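Local coordinates for nitrogenase molybdenum-iron protein beta chain (Clostridium pasteurianum, PDB 5VQ3) that forms, with the alpha chain, the molybdenum-iron component of nitrogenase, which reduces dinitrogen to ammonia, and shares an [8Fe-7S] cluster with that chain, at residues 37-42 against 217-222; 69-74 against 81-86; 315-320 against 388-393. All coordinates share one frame; numbering follows the deposited sequence.

Contact 1 (37-42 against 217-222)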
loop_
_atom_site.group_PDB
_atom_site.type_symbol
_atom_site.label_atom_id
_atom_site.label_comp_id
_atom_site.label_asym_id
_atom_site.label_seq_id
_atom_site.Cartn_x
_atom_site.Cartn_y
_atom_site.Cartn_z
ATOM N N ASN B 37 -17.006 -16.811 -25.420
ATOM C CA ASN B 37 -16.673 -17.980 -26.268
ATOM C C ASN B 37 -15.883 -17.601 -27.512
ATOM O O ASN B 37 -16.065 -18.166 -28.587
ATOM C CB ASN B 37 -17.949 -18.739 -26.624
ATOM C CG ASN B 37 -18.556 -19.448 -25.415
ATOM O OD1 ASN B 37 -17.979 -19.490 -24.306
ATOM N ND2 ASN B 37 -19.705 -20.048 -25.628
ATOM N N CYS B 38 -14.973 -16.660 -27.355
ATOM C CA CYS B 38 -14.178 -16.175 -28.474
ATOM C C CYS B 38 -12.753 -16.646 -28.305
ATOM O O CYS B 38 -12.205 -16.580 -27.222
ATOM C CB CYS B 38 -14.207 -14.644 -28.539
ATOM S SG CYS B 38 -13.103 -13.991 -29.782
ATOM N N LEU B 39 -12.157 -17.169 -29.359
ATOM C CA LEU B 39 -10.722 -17.417 -29.372
ATOM C C LEU B 39 -10.017 -16.374 -30.240
ATOM O O LEU B 39 -10.194 -16.320 -31.467
ATOM C CB LEU B 39 -10.399 -18.831 -29.889
ATOM C CG LEU B 39 -8.941 -19.259 -29.795
ATOM C CD1 LEU B 39 -8.555 -19.361 -28.342
ATOM C CD2 LEU B 39 -8.675 -20.585 -30.447
ATOM N N PRO B 40 -9.210 -15.518 -29.605
ATOM C CA PRO B 40 -8.452 -14.589 -30.372
ATOM C C PRO B 40 -7.449 -15.326 -31.244
ATOM O O PRO B 40 -6.878 -16.351 -30.852
ATOM C CB PRO B 40 -7.753 -13.706 -29.339
ATOM C CG PRO B 40 -8.387 -14.044 -28.015
ATOM C CD PRO B 40 -8.982 -15.405 -28.150
ATOM N N HIS B 41 -7.281 -14.820 -32.446
ATOM C CA HIS B 41 -6.322 -15.385 -33.388
ATOM C C HIS B 41 -5.347 -14.362 -33.947
ATOM O O HIS B 41 -5.763 -13.318 -34.446
ATOM C CB HIS B 41 -7.064 -16.056 -34.534
ATOM C CG HIS B 41 -6.141 -16.743 -35.480
ATOM N ND1 HIS B 41 -5.643 -18.002 -35.231
ATOM C CD2 HIS B 41 -5.566 -16.329 -36.624
ATOM C CE1 HIS B 41 -4.806 -18.340 -36.188
ATOM N NE2 HIS B 41 -4.780 -17.361 -37.068
ATOM N N SER B 42 -4.057 -14.677 -33.837
ATOM C CA SER B 42 -2.960 -13.848 -34.289
ATOM C C SER B 42 -2.481 -14.333 -35.646
ATOM O O SER B 42 -1.822 -15.383 -35.785
ATOM C CB SER B 42 -1.808 -13.876 -33.284
ATOM O OG SER B 42 -0.696 -13.097 -33.681
ATOM N N LYS B 217 -11.736 -23.856 -17.518
ATOM C CA LYS B 217 -12.681 -23.651 -18.581
ATOM C C LYS B 217 -12.021 -22.807 -19.634
ATOM O O LYS B 217 -11.693 -21.651 -19.398
ATOM C CB LYS B 217 -13.926 -22.958 -18.034
ATOM C CG LYS B 217 -15.033 -23.933 -17.647
ATOM C CD LYS B 217 -15.964 -23.377 -16.567
ATOM C CE LYS B 217 -16.416 -21.943 -16.838
ATOM N NZ LYS B 217 -17.119 -21.770 -18.145
ATOM N N MET B 218 -11.811 -23.367 -20.813
ATOM C CA MET B 218 -11.129 -22.601 -21.858
ATOM C C MET B 218 -11.798 -21.258 -22.132
ATOM O O MET B 218 -11.105 -20.229 -22.293
ATOM C CB MET B 218 -11.055 -23.423 -23.148
ATOM C CG MET B 218 -10.302 -22.683 -24.214
ATOM S SD MET B 218 -9.568 -23.819 -25.384
ATOM C CE MET B 218 -9.014 -22.683 -26.603
ATOM N N TYR B 219 -13.130 -21.270 -22.219
ATOM C CA TYR B 219 -13.930 -20.059 -22.425
ATOM C C TYR B 219 -14.654 -19.726 -21.126
ATOM O O TYR B 219 -15.637 -20.360 -20.768
ATOM C CB TYR B 219 -14.943 -20.234 -23.582
ATOM C CG TYR B 219 -14.244 -20.717 -24.823
ATOM C CD1 TYR B 219 -13.365 -19.912 -25.506
ATOM C CD2 TYR B 219 -14.411 -22.027 -25.271
ATOM C CE1 TYR B 219 -12.677 -20.371 -26.593
ATOM C CE2 TYR B 219 -13.742 -22.492 -26.378
ATOM C CZ TYR B 219 -12.884 -21.667 -27.040
ATOM O OH TYR B 219 -12.173 -22.119 -28.116
ATOM N N PRO B 220 -14.135 -18.737 -20.382
ATOM C CA PRO B 220 -14.757 -18.463 -19.097
ATOM C C PRO B 220 -16.171 -17.875 -19.226
ATOM O O PRO B 220 -16.673 -17.556 -20.333
ATOM C CB PRO B 220 -13.781 -17.488 -18.414
ATOM C CG PRO B 220 -12.506 -17.530 -19.234
ATOM C CD PRO B 220 -12.911 -17.954 -20.625
ATOM N N GLU B 221 -16.821 -17.735 -18.085
ATOM C CA GLU B 221 -18.218 -17.356 -18.031
ATOM C C GLU B 221 -18.503 -15.984 -18.612
ATOM O O GLU B 221 -19.574 -15.740 -19.159
ATOM C CB GLU B 221 -18.717 -17.417 -16.576
ATOM C CG GLU B 221 -19.029 -18.847 -16.120
ATOM C CD GLU B 221 -20.258 -18.950 -15.212
ATOM O OE1 GLU B 221 -20.162 -19.568 -14.126
ATOM O OE2 GLU B 221 -21.324 -18.413 -15.579
ATOM N N GLY B 222 -17.545 -15.073 -18.498
ATOM C CA GLY B 222 -17.767 -13.703 -18.915
ATOM C C GLY B 222 -17.595 -13.466 -20.406
ATOM O O GLY B 222 -17.480 -14.393 -21.191
HETATM O O HOH W 1 -15.650 -16.722 -22.774
HETATM O O HOH W 2 -17.990 -20.749 -21.981
#

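Contact 2 (69-74 against 81-86)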
loop_
_atom_site.group_PDB
_atom_site.type_symbol
_atom_site.label_atom_id
_atom_site.label_comp_id
_atom_site.label_asym_id
_atom_site.label_seq_id
_atom_site.Cartn_x
_atom_site.Cartn_y
_atom_site.Cartn_z
ATOM N N SER B 69 -1.557 -18.223 -36.737
ATOM C CA SER B 69 -1.354 -18.763 -38.076
ATOM C C SER B 69 0.043 -19.378 -38.229
ATOM O O SER B 69 0.293 -20.075 -39.215
ATOM C CB SER B 69 -1.505 -17.667 -39.117
ATOM O OG SER B 69 -2.842 -17.209 -39.199
ATOM N N SER B 70 0.941 -19.126 -37.272
ATOM C CA SER B 70 2.302 -19.645 -37.344
ATOM C C SER B 70 2.938 -19.533 -38.719
ATOM O O SER B 70 3.373 -20.533 -39.291
ATOM C CB SER B 70 2.353 -21.116 -36.851
ATOM O OG SER B 70 2.027 -21.191 -35.445
ATOM N N PHE B 71 3.070 -18.310 -39.235
ATOM C CA PHE B 71 3.814 -18.084 -40.487
ATOM C C PHE B 71 5.247 -18.662 -40.443
ATOM O O PHE B 71 5.982 -18.532 -39.473
ATOM C CB PHE B 71 3.972 -16.605 -40.822
ATOM C CG PHE B 71 2.739 -15.891 -41.301
ATOM C CD1 PHE B 71 1.450 -16.332 -41.038
ATOM C CD2 PHE B 71 2.892 -14.744 -42.080
ATOM C CE1 PHE B 71 0.353 -15.614 -41.487
ATOM C CE2 PHE B 71 1.797 -14.039 -42.538
ATOM C CZ PHE B 71 0.529 -14.462 -42.228
ATOM N N THR B 72 5.647 -19.305 -41.538
ATOM C CA THR B 72 7.035 -19.594 -41.792
ATOM C C THR B 72 7.544 -18.720 -42.913
ATOM O O THR B 72 6.833 -17.858 -43.441
ATOM C CB THR B 72 7.232 -21.029 -42.283
ATOM O OG1 THR B 72 6.578 -21.144 -43.556
ATOM C CG2 THR B 72 6.684 -21.980 -41.309
ATOM N N GLU B 73 8.787 -18.976 -43.297
ATOM C CA GLU B 73 9.448 -18.237 -44.351
ATOM C C GLU B 73 8.679 -18.399 -45.675
ATOM O O GLU B 73 8.681 -17.511 -46.505
ATOM C CB GLU B 73 10.922 -18.670 -44.475
ATOM C CG GLU B 73 11.714 -17.871 -45.499
ATOM C CD GLU B 73 13.195 -17.802 -45.172
ATOM O OE1 GLU B 73 13.694 -18.645 -44.394
ATOM O OE2 GLU B 73 13.859 -16.882 -45.688
ATOM N N GLY B 74 7.988 -19.495 -45.829
ATOM C CA GLY B 74 7.137 -19.692 -47.024
ATOM C C GLY B 74 6.033 -18.649 -47.156
ATOM O O GLY B 74 5.820 -18.124 -48.225
ATOM N N GLY B 81 -2.498 -16.814 -46.536
ATOM C CA GLY B 81 -3.829 -17.352 -46.727
ATOM C C GLY B 81 -3.961 -18.827 -46.395
ATOM O O GLY B 81 -4.895 -19.205 -45.680
ATOM N N SER B 82 -3.035 -19.662 -46.875
ATOM C CA SER B 82 -3.116 -21.093 -46.594
ATOM C C SER B 82 -2.923 -21.363 -45.085
ATOM O O SER B 82 -3.590 -22.203 -44.511
ATOM C CB SER B 82 -2.117 -21.930 -47.427
ATOM O OG SER B 82 -0.742 -21.569 -47.206
ATOM N N ASN B 83 -2.069 -20.589 -44.434
ATOM C CA ASN B 83 -1.883 -20.773 -42.984
ATOM C C ASN B 83 -3.169 -20.543 -42.210
ATOM O O ASN B 83 -3.513 -21.300 -41.305
ATOM C CB ASN B 83 -0.768 -19.846 -42.473
ATOM C CG ASN B 83 0.609 -20.395 -42.764
ATOM O OD1 ASN B 83 1.013 -20.493 -43.917
ATOM N ND2 ASN B 83 1.320 -20.780 -41.725
ATOM N N ILE B 84 -3.896 -19.473 -42.532
ATOM C CA ILE B 84 -5.073 -19.175 -41.740
ATOM C C ILE B 84 -6.163 -20.157 -42.050
ATOM O O ILE B 84 -6.927 -20.567 -41.193
ATOM C CB ILE B 84 -5.536 -17.703 -41.854
ATOM C CG1 ILE B 84 -6.571 -17.382 -40.757
ATOM C CG2 ILE B 84 -6.174 -17.423 -43.215
ATOM C CD1 ILE B 84 -6.866 -15.915 -40.569
ATOM N N LYS B 85 -6.243 -20.613 -43.284
ATOM C CA LYS B 85 -7.266 -21.622 -43.592
ATOM C C LYS B 85 -7.015 -22.933 -42.850
ATOM O O LYS B 85 -7.942 -23.555 -42.356
ATOM C CB LYS B 85 -7.295 -21.882 -45.088
ATOM C CG LYS B 85 -7.796 -20.695 -45.858
ATOM C CD LYS B 85 -7.840 -21.004 -47.335
ATOM C CE LYS B 85 -7.785 -19.725 -48.140
ATOM N NZ LYS B 85 -7.981 -20.022 -49.574
ATOM N N THR B 86 -5.757 -23.345 -42.787
ATOM C CA THR B 86 -5.382 -24.509 -41.995
ATOM C C THR B 86 -5.684 -24.274 -40.506
ATOM O O THR B 86 -6.184 -25.159 -39.843
ATOM C CB THR B 86 -3.903 -24.844 -42.180
ATOM O OG1 THR B 86 -3.690 -25.196 -43.557
ATOM C CG2 THR B 86 -3.442 -25.977 -41.235
HETATM O O HOH W 3 3.925 -19.985 -43.821
#

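Contact 3 (315-320 against 388-393)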
loop_
_atom_site.group_PDB
_atom_site.type_symbol
_atom_site.label_atom_id
_atom_site.label_comp_id
_atom_site.label_asym_id
_atom_site.label_seq_id
_atom_site.Cartn_x
_atom_site.Cartn_y
_atom_site.Cartn_z
ATOM N N VAL B 315 3.867 15.657 -9.734
ATOM C CA VAL B 315 3.600 14.292 -10.123
ATOM C C VAL B 315 4.099 14.015 -11.533
ATOM O O VAL B 315 3.922 14.850 -12.458
ATOM C CB VAL B 315 2.102 13.982 -10.076
ATOM C CG1 VAL B 315 1.879 12.504 -10.368
ATOM C CG2 VAL B 315 1.508 14.381 -8.743
ATOM N N ALA B 316 4.793 12.883 -11.690
ATOM C CA ALA B 316 5.151 12.393 -13.044
ATOM C C ALA B 316 4.247 11.239 -13.407
ATOM O O ALA B 316 4.029 10.346 -12.594
ATOM C CB ALA B 316 6.603 11.953 -13.088
ATOM N N LEU B 317 3.644 11.303 -14.581
ATOM C CA LEU B 317 2.708 10.300 -15.028
ATOM C C LEU B 317 3.072 9.831 -16.417
ATOM O O LEU B 317 3.377 10.636 -17.297
ATOM C CB LEU B 317 1.298 10.895 -15.167
ATOM C CG LEU B 317 0.681 11.559 -13.972
ATOM C CD1 LEU B 317 0.852 13.050 -14.074
ATOM C CD2 LEU B 317 -0.788 11.183 -13.921
ATOM N N LEU B 318 2.985 8.527 -16.618
ATOM C CA LEU B 318 3.211 7.922 -17.935
ATOM C C LEU B 318 2.204 6.838 -18.171
ATOM O O LEU B 318 1.968 5.989 -17.292
ATOM C CB LEU B 318 4.566 7.262 -18.065
ATOM C CG LEU B 318 5.888 7.982 -17.959
ATOM C CD1 LEU B 318 6.466 7.815 -16.558
ATOM C CD2 LEU B 318 6.839 7.408 -19.014
ATOM N N GLY B 319 1.620 6.791 -19.354
ATOM C CA GLY B 319 0.634 5.765 -19.604
ATOM C C GLY B 319 -0.083 5.966 -20.911
ATOM O O GLY B 319 0.393 6.677 -21.795
ATOM N N ASP B 320 -1.229 5.316 -21.006
ATOM C CA ASP B 320 -2.047 5.344 -22.189
ATOM C C ASP B 320 -2.932 6.573 -22.146
ATOM O O ASP B 320 -3.290 7.041 -21.100
ATOM C CB ASP B 320 -2.854 4.037 -22.267
ATOM C CG ASP B 320 -1.963 2.827 -22.386
ATOM O OD1 ASP B 320 -0.819 2.999 -22.874
ATOM O OD2 ASP B 320 -2.400 1.700 -21.980
ATOM N N LEU B 388 5.912 12.189 -6.644
ATOM C CA LEU B 388 5.087 11.044 -6.921
ATOM C C LEU B 388 5.263 10.633 -8.362
ATOM O O LEU B 388 5.352 11.490 -9.276
ATOM C CB LEU B 388 3.631 11.414 -6.675
ATOM C CG LEU B 388 2.546 10.374 -6.847
ATOM C CD1 LEU B 388 2.719 9.304 -5.841
ATOM C CD2 LEU B 388 1.175 11.023 -6.697
ATOM N N LEU B 389 5.295 9.319 -8.583
ATOM C CA LEU B 389 5.382 8.740 -9.917
ATOM C C LEU B 389 4.223 7.767 -10.062
ATOM O O LEU B 389 4.014 6.962 -9.177
ATOM C CB LEU B 389 6.691 7.981 -10.090
ATOM C CG LEU B 389 6.815 7.143 -11.384
ATOM C CD1 LEU B 389 6.759 8.080 -12.559
ATOM C CD2 LEU B 389 8.114 6.366 -11.380
ATOM N N ILE B 390 3.473 7.867 -11.166
ATOM C CA ILE B 390 2.376 7.001 -11.467
ATOM C C ILE B 390 2.558 6.403 -12.858
ATOM O O ILE B 390 2.605 7.134 -13.868
ATOM C CB ILE B 390 1.016 7.755 -11.394
ATOM C CG1 ILE B 390 0.856 8.525 -10.074
ATOM C CG2 ILE B 390 -0.143 6.795 -11.641
ATOM C CD1 ILE B 390 -0.461 9.253 -9.962
ATOM N N SER B 391 2.621 5.092 -12.935
ATOM C CA SER B 391 2.868 4.439 -14.237
ATOM C C SER B 391 2.642 2.965 -14.097
ATOM O O SER B 391 2.313 2.494 -13.020
ATOM C CB SER B 391 4.341 4.667 -14.722
ATOM O OG SER B 391 5.269 3.879 -13.984
ATOM N N ASN B 392 2.920 2.248 -15.177
ATOM C CA ASN B 392 2.919 0.781 -15.123
ATOM C C ASN B 392 4.161 0.267 -14.397
ATOM O O ASN B 392 4.944 1.038 -13.910
ATOM C CB ASN B 392 2.740 0.156 -16.537
ATOM C CG ASN B 392 3.928 0.358 -17.456
ATOM O OD1 ASN B 392 5.059 0.453 -17.019
ATOM N ND2 ASN B 392 3.675 0.348 -18.775
ATOM N N THR B 393 4.352 -1.038 -14.383
ATOM C CA THR B 393 5.401 -1.688 -13.647
ATOM C C THR B 393 6.793 -1.135 -13.968
ATOM O O THR B 393 7.629 -1.031 -13.084
ATOM C CB THR B 393 5.304 -3.229 -13.894
ATOM O OG1 THR B 393 4.234 -3.756 -13.087
ATOM C CG2 THR B 393 6.595 -3.966 -13.511
HETATM O O HOH W 4 2.760 3.366 -17.846
#

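Contact 1 (37-42 against 217-222)
Asn-37 and Tyr-219 meet just before strand 38-43 of a parallel beta-sheet in an alpha/beta unit, where the loop that follows strand 198-200, an outer strand of a second parallel sheet, and leads to helix 226-231 packs against the strand's entry. The contact joins two of the alpha/beta units from which the nitrogenase fold is assembled.

The packing centres on the tyrosine. With CG anti to its own carbonyl carbon (chi1 -52°), the ring runs alongside the backbone of 37-39, and its CE1 edge faces Cys-38 O at 3.9 Å, near the ring plane. Met-218 lies across one face of the same ring, its CG above the centre, and its extended chain carries CE to 3.8 Å from Leu-39 CD1. The Leu-39 side chain also touches Ile-91 of helix 81-94 and Pro-97 in the loop after it. Asn-37 and Tyr-219 cross at about a right angle, amide and ring planes 63° apart, with Asn-37 OD1 pressed to 3.2 Å from Tyr-219 CB.

No direct hydrogen bond joins the two segments; water does that work. One molecule accepts from Asn-37 N at 3.0 Å and lies 2.8 Å from Pro-220 O. The polar ends of the two central side chains are secured by the stretch before strand 99-104: Asn-37 ND2 bonds to Asp-98 OD2, and Tyr-219 OH to Tyr-95 O. A second water donates to both Asn-37 OD1 (2.6 Å) and Tyr-219 O (2.7 Å), and that tyrosine carbonyl also receives a weak bond from Lys-217 NZ at 3.3 Å.

Contact 2 (69-74 against 81-86)
In the strand-to-helix connection near the [8Fe-7S] cluster, the loop that leaves strand 67-68 is tied to the first turn of helix 81-94 by Asn-83, whose side-chain amide reaches Ser-69. Asn-83 ND2 donates to Ser-69 O at 2.8 Å in a nearly straight bond (166° at the hydrogen); the oxygen lies close to the amide plane, whereas the donor is tilted 21° from the carbonyl plane. CG of Asn-83 sits beside its backbone N (chi1 -79°), which turns the amide out over the loop. Asn-83 CB itself packs 4.1 Å from Ser-69 CB. The other end of the amide is held through water: one molecule donates to Asn-83 OD1 at 3.0 Å and accepts from Thr-72 N at 2.9 Å, so both ends of the amide are engaged, which should restrain its rotation.

The connection belongs to an alpha/beta unit and is interrupted by the short helix 75-78. Thr-72 caps the approach to that helix, its OG1 accepting from Gly-74 N at 3.1 Å. Alongside, Ser-69 OG rests 3.8 Å from Ile-84 CB while hydrogen-bonding to His-41 NE2 and His-43 ND1. Phe-71 brings CD1 to 4.4 Å from Asn-83 CB; its ring stacks edge-to-face with that of His-43 and packs on Leu-107 and Leu-111 of helix 106-111. The Phe-71 side chain is about 8 Å from the cluster.

Contact 3 (315-320 against 388-393)
Val-315 and Leu-388 begin a run of parallel pairing between strands 315-318 and 388-391, whose directions differ by 11°. The backbone shows the alternation of a parallel sheet: Ala-316 donates through N to Leu-388 O (2.8 Å) and accepts through O from Ile-390 N (2.9 Å), after which Leu-318 N donates to Ile-390 O (3.1 Å). Beyond the last of these, a water continues the link, donating to Leu-318 O and accepting from Asn-392 N.

The side chain of Val-315 shows how one face is filled. Its CB stands 4.2 Å from Leu-388 O. From there CG1, anti to the backbone N (chi1 -175°), passes that same oxygen at 3.8 Å and ends 4.0 Å from Ile-390 CD1. The other branch, CG2, lies beside Leu-388, which points the same way, and touches its CD2 at 3.9 Å. On the reverse face, Leu-389 leans toward the neighbouring strand, its CD1 3.5 Å from Ala-316 O and against Ala-316 CB and Leu-318 CD1.

Strand 314-318 is the central strand of a five-stranded parallel sheet of order 3-2-1-4-5, the doubly wound Rossmann-like arrangement, and 388-391 lies beside it as the fourth strand. Helix 321-333 packs on the face of Val-315, Leu-317 and Ile-390 through Leu-327 and Ile-331, helix 374-383 meets Leu-318 and Ser-391 through Phe-374, and strand 337-343 flanks 314-318 along its other edge.

Contacts 1 and 2 belong to one neighbourhood, their centres 22 Å apart: contact 1 lies at the start of strand 38-43, and contact 2 in the loop that leaves strand 67-68, the neighbour of 38-43 in the same sheet. Contact 2 is nested in the loop that contact 1 closes. They touch directly, Ser-42 O lying 3.0 Å from Ser-69 N in a probable hydrogen bond. Contact 3 follows later in the chain, in a separate five-stranded sheet, its centre 31 Å from that of contact 1 and 40 Å from that of contact 2. Thus the 217-222 loop packs at the start of strand 38-43, the 69-74 loop joins its far end near the cluster, and contact 3 forms the core of a distinct alpha/beta unit across the chain's centre from contact 1.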